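PDB 6GSZ: alpha-L-rhamnosidase from Aspergillus terreus, which probably hydrolyses terminal non-reducing alpha-L-rhamnose residues of alpha-L-rhamnosides and binds calcium. Local coordinates for residues S424-T429 with G452-I457; W448-N453 with N482-T487; S456-C461 with A488-A493. All coordinates share one frame; numbering follows the deposited sequence.

Residues 424-429 leave strand 417-424 and lead to strand 430-434. The chain then enters helix 437-453. Interaction 1 closes this first loop where residues 452-457 come off the helix end. Interaction 2 starts on the last turns of the same helix, shares Gly452 and Asn453 with interaction 1, and closes a second loop at residues 482-487. Interaction 3 shares Ser456 and Ile457 with the end of interaction 1 and reaches forward to helix 488-503. Interactions 2 and 3 cross, and none nests in another. Thr429 OG1 is close to Phe483 O, a probable hydrogen bond that joins interactions 1 and 2. Together the contacts tie the strand end to three helices of the six-hairpin glycosidase domain.

Interaction 1 of 3, residues S424-T429 with G452-I457; sequences SDMERT and GNFFSI. With EDO (1,2-ethanediol), chain B.
Ser424, the last residue of strand 417-424, lies beside the turn that follows helix 437-453, with its CA 5.1 Å from the CA of Phe455. Ser424 N donates to Phe454 O at 2.9 Å. The side chain of the same serine adds a second bond. Its OG stands anti to the carbonyl carbon (chi1 -69°) and accepts the N-H of Ser456, with 2.9 Å between Ser456 N and Ser424 OG. The angle at that hydrogen is 159°. One serine therefore grips the chain at two points, just where Phe454 has left helical geometry. The Ser456 hydroxyl is hydrogen-bonded to Trp175 N, and the Ser456 carbonyl oxygen accepts a bond from O1 of an ethanediol, 2.7 Å from Ser456 O; the diol probably came from the crystallisation liquor.

Met426 makes the apolar half of the contact. Its chain bends at chi3 (-64°), which sets the methyl CE 3.7 Å from Phe454 CB. CE also lies 3.7 Å from Phe454 CD2, obliquely to the ring. Met426 SD lies 5.0 Å from the centroid of the Phe454 ring and approaches it obliquely. The two side chains cross at about a right angle. Phe454 also stacks with Phe490 and touches Ile474 and Ala481 of helix 471-484, so its ring is buried among several elements.

Met426 and Phe454 form a Met-aromatic contact. The whole arrangement joins a strand end to the end of helix 437-453 in the region of the six-hairpin glycosidase domain, an (alpha/alpha)6 barrel in this family.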
loop_
_atom_site.group_PDB
_atom_site.type_symbol
_atom_site.label_atom_id
_atom_site.label_comp_id
_atom_site.label_asym_id
_atom_site.label_seq_id
_atom_site.Cartn_x
_atom_site.Cartn_y
_atom_site.Cartn_z
ATOM N N SER A 424 -5.610 0.270 3.757
ATOM C CA SER A 424 -5.852 1.377 2.839
ATOM C C SER A 424 -6.746 0.907 1.689
ATOM O O SER A 424 -6.434 -0.090 1.021
ATOM C CB SER A 424 -4.526 1.924 2.327
ATOM O OG SER A 424 -3.824 2.569 3.386
ATOM N N ASP A 425 -7.838 1.636 1.452
ATOM C CA ASP A 425 -8.945 1.121 0.626
ATOM C C ASP A 425 -8.753 1.486 -0.855
ATOM O O ASP A 425 -9.486 2.260 -1.414
ATOM C CB ASP A 425 -10.293 1.586 1.170
ATOM C CG ASP A 425 -11.511 0.891 0.587
ATOM O OD1 ASP A 425 -11.350 -0.135 -0.092
ATOM O OD2 ASP A 425 -12.606 1.440 0.773
ATOM N N MET A 426 -7.704 0.910 -1.431
ATOM C CA MET A 426 -7.352 1.121 -2.821
ATOM C C MET A 426 -8.310 0.346 -3.728
ATOM O O MET A 426 -8.843 -0.679 -3.372
ATOM C CB MET A 426 -5.913 0.632 -3.043
ATOM C CG MET A 426 -4.855 1.435 -2.261
ATOM S SD MET A 426 -3.242 0.649 -2.333
ATOM C CE MET A 426 -3.569 -0.887 -1.489
ATOM N N GLU A 427 -8.429 0.819 -4.975
ATOM C CA GLU A 427 -9.256 0.119 -5.962
ATOM C C GLU A 427 -8.512 -1.139 -6.433
ATOM O O GLU A 427 -7.357 -1.044 -6.861
ATOM C CB GLU A 427 -9.541 1.033 -7.141
ATOM C CG GLU A 427 -10.465 0.409 -8.154
ATOM C CD GLU A 427 -10.879 1.336 -9.291
ATOM O OE1 GLU A 427 -10.164 2.345 -9.563
ATOM O OE2 GLU A 427 -11.947 1.056 -9.894
ATOM N N ARG A 428 -9.154 -2.289 -6.307
ATOM C CA ARG A 428 -8.615 -3.536 -6.820
ATOM C C ARG A 428 -8.563 -3.508 -8.355
ATOM O O ARG A 428 -9.549 -3.135 -9.015
ATOM C CB ARG A 428 -9.479 -4.716 -6.371
ATOM C CG ARG A 428 -8.947 -6.083 -6.755
ATOM C CD ARG A 428 -7.692 -6.489 -6.003
ATOM N NE ARG A 428 -7.189 -7.751 -6.544
ATOM C CZ ARG A 428 -7.673 -8.954 -6.280
ATOM N NH1 ARG A 428 -7.165 -10.036 -6.888
ATOM N NH2 ARG A 428 -8.635 -9.060 -5.355
ATOM N N THR A 429 -7.397 -3.901 -8.884
ATOM C CA THR A 429 -7.171 -3.864 -10.332
ATOM C C THR A 429 -6.697 -5.196 -10.908
ATOM O O THR A 429 -6.912 -5.398 -12.127
ATOM C CB THR A 429 -6.178 -2.757 -10.718
ATOM O OG1 THR A 429 -4.964 -2.884 -9.981
ATOM C CG2 THR A 429 -6.753 -1.375 -10.514
ATOM N N GLY A 452 -2.412 -6.766 4.026
ATOM C CA GLY A 452 -2.042 -6.602 5.380
ATOM C C GLY A 452 -1.058 -5.452 5.615
ATOM O O GLY A 452 -0.965 -4.911 6.731
ATOM N N ASN A 453 -0.286 -5.129 4.577
ATOM C CA ASN A 453 0.852 -4.253 4.663
ATOM C C ASN A 453 0.715 -2.958 3.845
ATOM O O ASN A 453 1.673 -2.161 3.810
ATOM C CB ASN A 453 2.107 -4.999 4.271
ATOM C CG ASN A 453 2.517 -6.003 5.320
ATOM O OD1 ASN A 453 2.926 -5.596 6.426
ATOM N ND2 ASN A 453 2.405 -7.299 5.020
ATOM N N PHE A 454 -0.459 -2.683 3.278
ATOM C CA PHE A 454 -0.751 -1.361 2.712
ATOM C C PHE A 454 -1.725 -0.702 3.684
ATOM O O PHE A 454 -2.926 -0.771 3.522
ATOM C CB PHE A 454 -1.246 -1.487 1.269
ATOM C CG PHE A 454 -0.140 -1.537 0.238
ATOM C CD1 PHE A 454 0.801 -2.563 0.218
ATOM C CD2 PHE A 454 0.029 -0.469 -0.626
ATOM C CE1 PHE A 454 1.820 -2.570 -0.733
ATOM C CE2 PHE A 454 1.062 -0.486 -1.558
ATOM C CZ PHE A 454 1.971 -1.496 -1.558
ATOM N N PHE A 455 -1.147 -0.234 4.794
ATOM C CA PHE A 455 -1.942 0.240 5.959
ATOM C C PHE A 455 -1.454 1.647 6.288
ATOM O O PHE A 455 -0.606 1.776 7.191
ATOM C CB PHE A 455 -1.731 -0.703 7.140
ATOM C CG PHE A 455 -2.775 -0.648 8.231
ATOM C CD1 PHE A 455 -2.798 0.393 9.168
ATOM C CD2 PHE A 455 -3.765 -1.617 8.320
ATOM C CE1 PHE A 455 -3.755 0.438 10.155
ATOM C CE2 PHE A 455 -4.716 -1.561 9.326
ATOM C CZ PHE A 455 -4.720 -0.542 10.231
ATOM N N SER A 456 -1.901 2.641 5.505
ATOM C CA SER A 456 -1.484 4.095 5.516
ATOM C C SER A 456 -0.126 4.255 4.788
ATOM O O SER A 456 -0.009 5.116 3.937
ATOM C CB SER A 456 -1.524 4.758 6.932
ATOM O OG SER A 456 -1.312 6.118 6.805
ATOM N N ILE A 457 0.865 3.448 5.199
ATOM C CA ILE A 457 2.218 3.380 4.624
ATOM C C ILE A 457 2.471 1.915 4.231
ATOM O O ILE A 457 1.783 1.013 4.717
ATOM C CB ILE A 457 3.270 3.888 5.627
ATOM C CG1 ILE A 457 3.329 2.991 6.866
ATOM C CG2 ILE A 457 3.035 5.338 5.985
ATOM C CD1 ILE A 457 4.634 3.091 7.631
HETATM C C1 EDO B . -2.045 7.282 1.653
HETATM O O1 EDO B . -1.997 6.701 3.006
HETATM C C2 EDO B . -3.441 7.285 1.021
HETATM O O2 EDO B . -3.727 6.085 0.186
#

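Interaction 2 of 3, residues W448-N453 with N482-T487; sequences WSMRGN and NFIYDT. With CA (calcium ion), chain K.
Helix 437-453 packs against the C-terminal end of helix 471-484 within the six-hairpin glycosidase domain, with Met450 and Arg451 meeting Ile484, Tyr485 and Thr487. Met450 reaches across as an extended chain. Its chi3 of -174° carries CE past the sulfur to Thr487 CG2, 3.6 Å away. CE also lies 3.7 Å from Tyr485 CD2. The sulfur sits at the edge of the Tyr485 ring, a Met-aromatic contact, and Met450 SD is 3.9 Å from Ile484 CB.

The polar bond is made by Arg451. Its NE donates to the phenol oxygen, with 2.9 Å from Arg451 NE to Tyr485 OH. The bond is nearly straight (168°) and lies in the guanidinium plane. That plane and the tyrosine ring are 58° apart. Arg451 NH1 lies over one face of the Trp448 ring, offset toward its rim.

Beyond the packing, Thr487 OG1 donates to Asn482 OD1 at 2.7 Å from above the carbonyl plane, tying the loop back to the helix. Between these residues, Asp486 turns away. Its OD2 binds a calcium ion at 2.3 Å, together with three waters and three other atoms of the structure. Asp486 OD1 caps Ala488 N at the start of the next helix.

The nearly straight bond from the positive guanidinium would draw electron density from the phenol oxygen, and would probably make its own O-H a stronger donor.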
loop_
_atom_site.group_PDB
_atom_site.type_symbol
_atom_site.label_atom_id
_atom_site.label_comp_id
_atom_site.label_asym_id
_atom_site.label_seq_id
_atom_site.Cartn_x
_atom_site.Cartn_y
_atom_site.Cartn_z
ATOM N N TRP A 448 -3.234 -11.255 0.015
ATOM C CA TRP A 448 -3.458 -11.026 1.422
ATOM C C TRP A 448 -2.259 -10.360 2.116
ATOM O O TRP A 448 -2.491 -9.575 3.072
ATOM C CB TRP A 448 -3.868 -12.328 2.125
ATOM C CG TRP A 448 -5.315 -12.644 1.930
ATOM C CD1 TRP A 448 -5.856 -13.566 1.078
ATOM C CD2 TRP A 448 -6.435 -12.097 2.662
ATOM N NE1 TRP A 448 -7.214 -13.585 1.196
ATOM C CE2 TRP A 448 -7.597 -12.762 2.219
ATOM C CE3 TRP A 448 -6.567 -11.185 3.720
ATOM C CZ2 TRP A 448 -8.874 -12.461 2.695
ATOM C CZ3 TRP A 448 -7.815 -10.921 4.231
ATOM C CH2 TRP A 448 -8.956 -11.539 3.718
ATOM N N SER A 449 -1.017 -10.684 1.727
ATOM C CA SER A 449 0.128 -9.988 2.286
ATOM C C SER A 449 0.141 -8.502 1.881
ATOM O O SER A 449 0.578 -7.617 2.657
ATOM C CB SER A 449 1.437 -10.675 2.021
ATOM O OG SER A 449 1.579 -11.814 2.842
ATOM N N MET A 450 -0.289 -8.200 0.655
ATOM C CA MET A 450 -0.412 -6.830 0.240
ATOM C C MET A 450 -1.475 -6.106 1.096
ATOM O O MET A 450 -1.231 -4.973 1.573
ATOM C CB MET A 450 -0.699 -6.706 -1.264
ATOM C CG MET A 450 -0.956 -5.244 -1.684
ATOM S SD MET A 450 -0.854 -5.048 -3.414
ATOM C CE MET A 450 -1.013 -3.258 -3.442
ATOM N N ARG A 451 -2.644 -6.725 1.202
ATOM C CA ARG A 451 -3.698 -6.129 2.030
ATOM C C ARG A 451 -3.213 -5.861 3.463
ATOM O O ARG A 451 -3.521 -4.809 4.043
ATOM C CB ARG A 451 -4.909 -7.056 2.083
ATOM C CG ARG A 451 -5.670 -7.145 0.778
ATOM C CD ARG A 451 -6.664 -8.283 0.797
ATOM N NE ARG A 451 -7.485 -8.298 -0.387
ATOM C CZ ARG A 451 -8.351 -9.275 -0.699
ATOM N NH1 ARG A 451 -8.352 -10.419 -0.010
ATOM N NH2 ARG A 451 -9.163 -9.106 -1.735
ATOM N N GLY A 452 -2.412 -6.766 4.026
ATOM C CA GLY A 452 -2.042 -6.602 5.380
ATOM C C GLY A 452 -1.058 -5.452 5.615
ATOM O O GLY A 452 -0.965 -4.911 6.731
ATOM N N ASN A 453 -0.286 -5.129 4.577
ATOM C CA ASN A 453 0.852 -4.253 4.663
ATOM C C ASN A 453 0.715 -2.958 3.845
ATOM O O ASN A 453 1.673 -2.161 3.810
ATOM C CB ASN A 453 2.107 -4.999 4.271
ATOM C CG ASN A 453 2.517 -6.003 5.320
ATOM O OD1 ASN A 453 2.926 -5.596 6.426
ATOM N ND2 ASN A 453 2.405 -7.299 5.020
ATOM N N ASN A 482 1.560 -2.726 -7.800
ATOM C CA ASN A 482 0.910 -1.785 -8.644
ATOM C C ASN A 482 0.013 -2.455 -9.712
ATOM O O ASN A 482 -0.795 -1.765 -10.362
ATOM C CB ASN A 482 1.927 -0.935 -9.412
ATOM C CG ASN A 482 2.837 -0.077 -8.570
ATOM O OD1 ASN A 482 2.638 0.025 -7.332
ATOM N ND2 ASN A 482 3.752 0.664 -9.197
ATOM N N PHE A 483 0.154 -3.771 -9.867
ATOM C CA PHE A 483 -0.745 -4.532 -10.698
ATOM C C PHE A 483 -1.989 -4.949 -9.898
ATOM O O PHE A 483 -3.136 -4.939 -10.402
ATOM C CB PHE A 483 -0.015 -5.774 -11.215
ATOM C CG PHE A 483 -0.784 -6.625 -12.190
ATOM C CD1 PHE A 483 -1.648 -7.615 -11.760
ATOM C CD2 PHE A 483 -0.599 -6.479 -13.562
ATOM C CE1 PHE A 483 -2.323 -8.434 -12.664
ATOM C CE2 PHE A 483 -1.231 -7.333 -14.467
ATOM C CZ PHE A 483 -2.103 -8.299 -14.017
ATOM N N ILE A 484 -1.789 -5.345 -8.632
ATOM C CA ILE A 484 -2.918 -5.905 -7.855
ATOM C C ILE A 484 -3.930 -4.821 -7.453
ATOM O O ILE A 484 -5.130 -5.062 -7.521
ATOM C CB ILE A 484 -2.404 -6.701 -6.646
ATOM C CG1 ILE A 484 -1.458 -7.828 -7.088
ATOM C CG2 ILE A 484 -3.558 -7.222 -5.802
ATOM C CD1 ILE A 484 -0.895 -8.611 -5.957
ATOM N N TYR A 485 -3.408 -3.649 -7.041
ATOM C CA TYR A 485 -4.257 -2.532 -6.649
ATOM C C TYR A 485 -3.725 -1.249 -7.278
ATOM O O TYR A 485 -2.547 -1.153 -7.600
ATOM C CB TYR A 485 -4.239 -2.328 -5.128
ATOM C CG TYR A 485 -5.082 -3.268 -4.283
ATOM C CD1 TYR A 485 -6.426 -2.995 -4.052
ATOM C CD2 TYR A 485 -4.561 -4.427 -3.729
ATOM C CE1 TYR A 485 -7.211 -3.838 -3.272
ATOM C CE2 TYR A 485 -5.335 -5.273 -2.954
ATOM C CZ TYR A 485 -6.672 -4.986 -2.733
ATOM O OH TYR A 485 -7.462 -5.817 -1.964
ATOM N N ASP A 486 -4.608 -0.254 -7.419
ATOM C CA ASP A 486 -4.232 1.083 -7.833
ATOM C C ASP A 486 -3.586 1.800 -6.637
ATOM O O ASP A 486 -4.262 2.325 -5.739
ATOM C CB ASP A 486 -5.424 1.839 -8.399
ATOM C CG ASP A 486 -5.065 3.216 -8.939
ATOM O OD1 ASP A 486 -4.016 3.782 -8.537
ATOM O OD2 ASP A 486 -5.799 3.653 -9.878
ATOM N N THR A 487 -2.248 1.720 -6.606
ATOM C CA THR A 487 -1.434 2.252 -5.529
ATOM C C THR A 487 -0.953 3.678 -5.765
ATOM O O THR A 487 -0.171 4.187 -4.955
ATOM C CB THR A 487 -0.170 1.407 -5.420
ATOM O OG1 THR A 487 0.399 1.429 -6.723
ATOM C CG2 THR A 487 -0.472 -0.033 -5.039
HETATM CA CA CA K . -6.210 5.171 -11.513
HETATM O O HOH W 1 -4.470 6.031 -10.375
HETATM O O HOH W 2 -5.545 3.168 -12.814
HETATM O O HOH W 3 -8.017 4.830 -13.080
#

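Interaction 3 of 3, residues S456-C461 with A488-A493. With BGC (beta-D-glucopyranose), chain C; EDO (1,2-ethanediol), chain B.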
loop_
_atom_site.group_PDB
_atom_site.type_symbol
_atom_site.label_atom_id
_atom_site.label_comp_id
_atom_site.label_asym_id
_atom_site.label_seq_id
_atom_site.Cartn_x
_atom_site.Cartn_y
_atom_site.Cartn_z
ATOM N N SER A 456 -1.901 2.641 5.505
ATOM C CA SER A 456 -1.484 4.095 5.516
ATOM C C SER A 456 -0.126 4.255 4.788
ATOM O O SER A 456 -0.009 5.116 3.937
ATOM C CB SER A 456 -1.524 4.758 6.932
ATOM O OG SER A 456 -1.312 6.118 6.805
ATOM N N ILE A 457 0.865 3.448 5.199
ATOM C CA ILE A 457 2.218 3.380 4.624
ATOM C C ILE A 457 2.471 1.915 4.231
ATOM O O ILE A 457 1.783 1.013 4.717
ATOM C CB ILE A 457 3.270 3.888 5.627
ATOM C CG1 ILE A 457 3.329 2.991 6.866
ATOM C CG2 ILE A 457 3.035 5.338 5.985
ATOM C CD1 ILE A 457 4.634 3.091 7.631
ATOM N N PRO A 458 3.436 1.632 3.333
ATOM C CA PRO A 458 3.781 0.266 2.988
ATOM C C PRO A 458 4.697 -0.314 4.061
ATOM O O PRO A 458 5.879 0.029 4.136
ATOM C CB PRO A 458 4.471 0.411 1.627
ATOM C CG PRO A 458 5.088 1.809 1.683
ATOM C CD PRO A 458 4.248 2.620 2.640
ATOM N N THR A 459 4.115 -1.179 4.862
ATOM C CA THR A 459 4.804 -1.719 6.031
ATOM C C THR A 459 5.550 -3.017 5.704
ATOM O O THR A 459 5.168 -3.751 4.796
ATOM C CB THR A 459 3.874 -2.003 7.219
ATOM O OG1 THR A 459 2.836 -2.904 6.857
ATOM C CG2 THR A 459 3.214 -0.764 7.775
ATOM N N ASP A 460 6.642 -3.272 6.436
ATOM C CA ASP A 460 7.300 -4.534 6.368
ATOM C C ASP A 460 6.410 -5.676 6.864
ATOM O O ASP A 460 6.365 -6.758 6.291
ATOM C CB ASP A 460 8.614 -4.565 7.142
ATOM C CG ASP A 460 8.519 -4.293 8.646
ATOM O OD1 ASP A 460 7.717 -3.426 9.069
ATOM O OD2 ASP A 460 9.288 -4.979 9.371
ATOM N N CYS A 461 5.743 -5.437 8.007
ATOM C CA CYS A 461 4.875 -6.443 8.592
ATOM C C CYS A 461 3.811 -5.762 9.454
ATOM O O CYS A 461 3.926 -4.583 9.722
ATOM C CB CYS A 461 5.649 -7.465 9.427
ATOM S SG CYS A 461 6.609 -6.757 10.790
ATOM N N ALA A 488 -1.401 4.324 -6.859
ATOM C CA ALA A 488 -0.756 5.557 -7.276
ATOM C C ALA A 488 -0.829 6.655 -6.188
ATOM O O ALA A 488 0.214 7.265 -5.875
ATOM C CB ALA A 488 -1.330 6.015 -8.599
ATOM N N GLY A 489 -2.036 6.949 -5.710
ATOM C CA GLY A 489 -2.164 8.004 -4.686
ATOM C C GLY A 489 -1.499 7.668 -3.357
ATOM O O GLY A 489 -0.833 8.534 -2.736
ATOM N N PHE A 490 -1.622 6.407 -2.974
ATOM C CA PHE A 490 -0.977 5.905 -1.759
ATOM C C PHE A 490 0.527 6.142 -1.822
ATOM O O PHE A 490 1.143 6.626 -0.887
ATOM C CB PHE A 490 -1.343 4.437 -1.610
ATOM C CG PHE A 490 -0.737 3.688 -0.465
ATOM C CD1 PHE A 490 0.558 3.236 -0.519
ATOM C CD2 PHE A 490 -1.453 3.449 0.698
ATOM C CE1 PHE A 490 1.128 2.495 0.507
ATOM C CE2 PHE A 490 -0.888 2.688 1.706
ATOM C CZ PHE A 490 0.406 2.240 1.641
ATOM N N LEU A 491 1.151 5.746 -2.931
ATOM C CA LEU A 491 2.613 5.874 -3.053
ATOM C C LEU A 491 3.017 7.313 -3.354
ATOM O O LEU A 491 4.109 7.717 -2.944
ATOM C CB LEU A 491 3.149 4.894 -4.089
ATOM C CG LEU A 491 3.082 3.431 -3.669
ATOM C CD1 LEU A 491 3.439 2.548 -4.840
ATOM C CD2 LEU A 491 3.971 3.136 -2.456
ATOM N N ARG A 492 2.122 8.102 -3.977
ATOM C CA ARG A 492 2.443 9.495 -4.152
ATOM C C ARG A 492 2.737 10.170 -2.793
ATOM O O ARG A 492 3.705 10.945 -2.641
ATOM C CB ARG A 492 1.321 10.238 -4.874
ATOM C CG ARG A 492 1.678 11.654 -5.294
ATOM C CD ARG A 492 0.541 12.410 -5.955
ATOM N NE ARG A 492 1.084 13.594 -6.617
ATOM C CZ ARG A 492 0.393 14.301 -7.516
ATOM N NH1 ARG A 492 -0.922 14.082 -7.655
ATOM N NH2 ARG A 492 1.027 15.183 -8.307
ATOM N N ALA A 493 1.828 9.918 -1.842
ATOM C CA ALA A 493 1.939 10.492 -0.499
ATOM C C ALA A 493 3.216 9.996 0.199
ATOM O O ALA A 493 3.991 10.798 0.790
ATOM C CB ALA A 493 0.676 10.181 0.281
HETATM C C2 BGC C . 12.415 -5.515 6.784
HETATM C C3 BGC C . 13.787 -5.437 6.175
HETATM C C4 BGC C . 14.909 -4.939 7.058
HETATM C C5 BGC C . 14.789 -5.716 8.278
HETATM C C6 BGC C . 15.945 -5.260 9.147
HETATM C C1 BGC C . 12.492 -6.204 8.135
HETATM O O1 BGC C . 11.177 -6.383 8.623
HETATM O O2 BGC C . 11.635 -6.477 6.113
HETATM O O3 BGC C . 13.741 -4.497 5.239
HETATM O O4 BGC C . 16.251 -5.001 6.522
HETATM O O5 BGC C . 13.499 -5.623 8.965
HETATM O O6 BGC C . 15.807 -5.879 10.430
HETATM C C1 EDO B . -2.045 7.282 1.653
HETATM O O1 EDO B . -1.997 6.701 3.006
HETATM C C2 EDO B . -3.441 7.285 1.021
HETATM O O2 EDO B . -3.727 6.085 0.186
HETATM O O HOH W 4 0.961 6.547 1.877
#
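Phe490, on the first turn of helix 488-503, pushes its ring against the backbone of Ser456, Ile457 and Pro458. With CG anti to the backbone N (chi1 177°), the ring is directed from the helix to the loop. The far end of the ring meets the loop: Phe490 CZ is 3.3 Å from Ile457 C. Phe490 CE2 is 3.4 Å from Ser456 O. Pro458 N lies at the ring edge. The proline ring crosses obliquely, with Pro458 CD 3.8 Å from Phe490 CE1. A water sits over the centre of one ring face. It donates to Ser456 O at 2.7 Å and also to Phe490 O, so it bridges the loop to the helix backbone. Next, Leu491 CD2 comes within 4.5 Å of Pro458 CG. Arg492 makes salt bridges with Glu550 and Glu10.

The loop continues to the glucose pocket, where O1 of the bound beta-D-glucopyranose donates to Asp460 OD2. That bond is modelled very short, so its exact length is doubtful. Asp473, Trp527 and His761 also bond the sugar.

Around the contact, Pro458 touches Ile474 of helix 471-484, Leu491 touches Leu538 of helix 530-542, and Arg492 rests on Val546 and Met547 of helix 545-562.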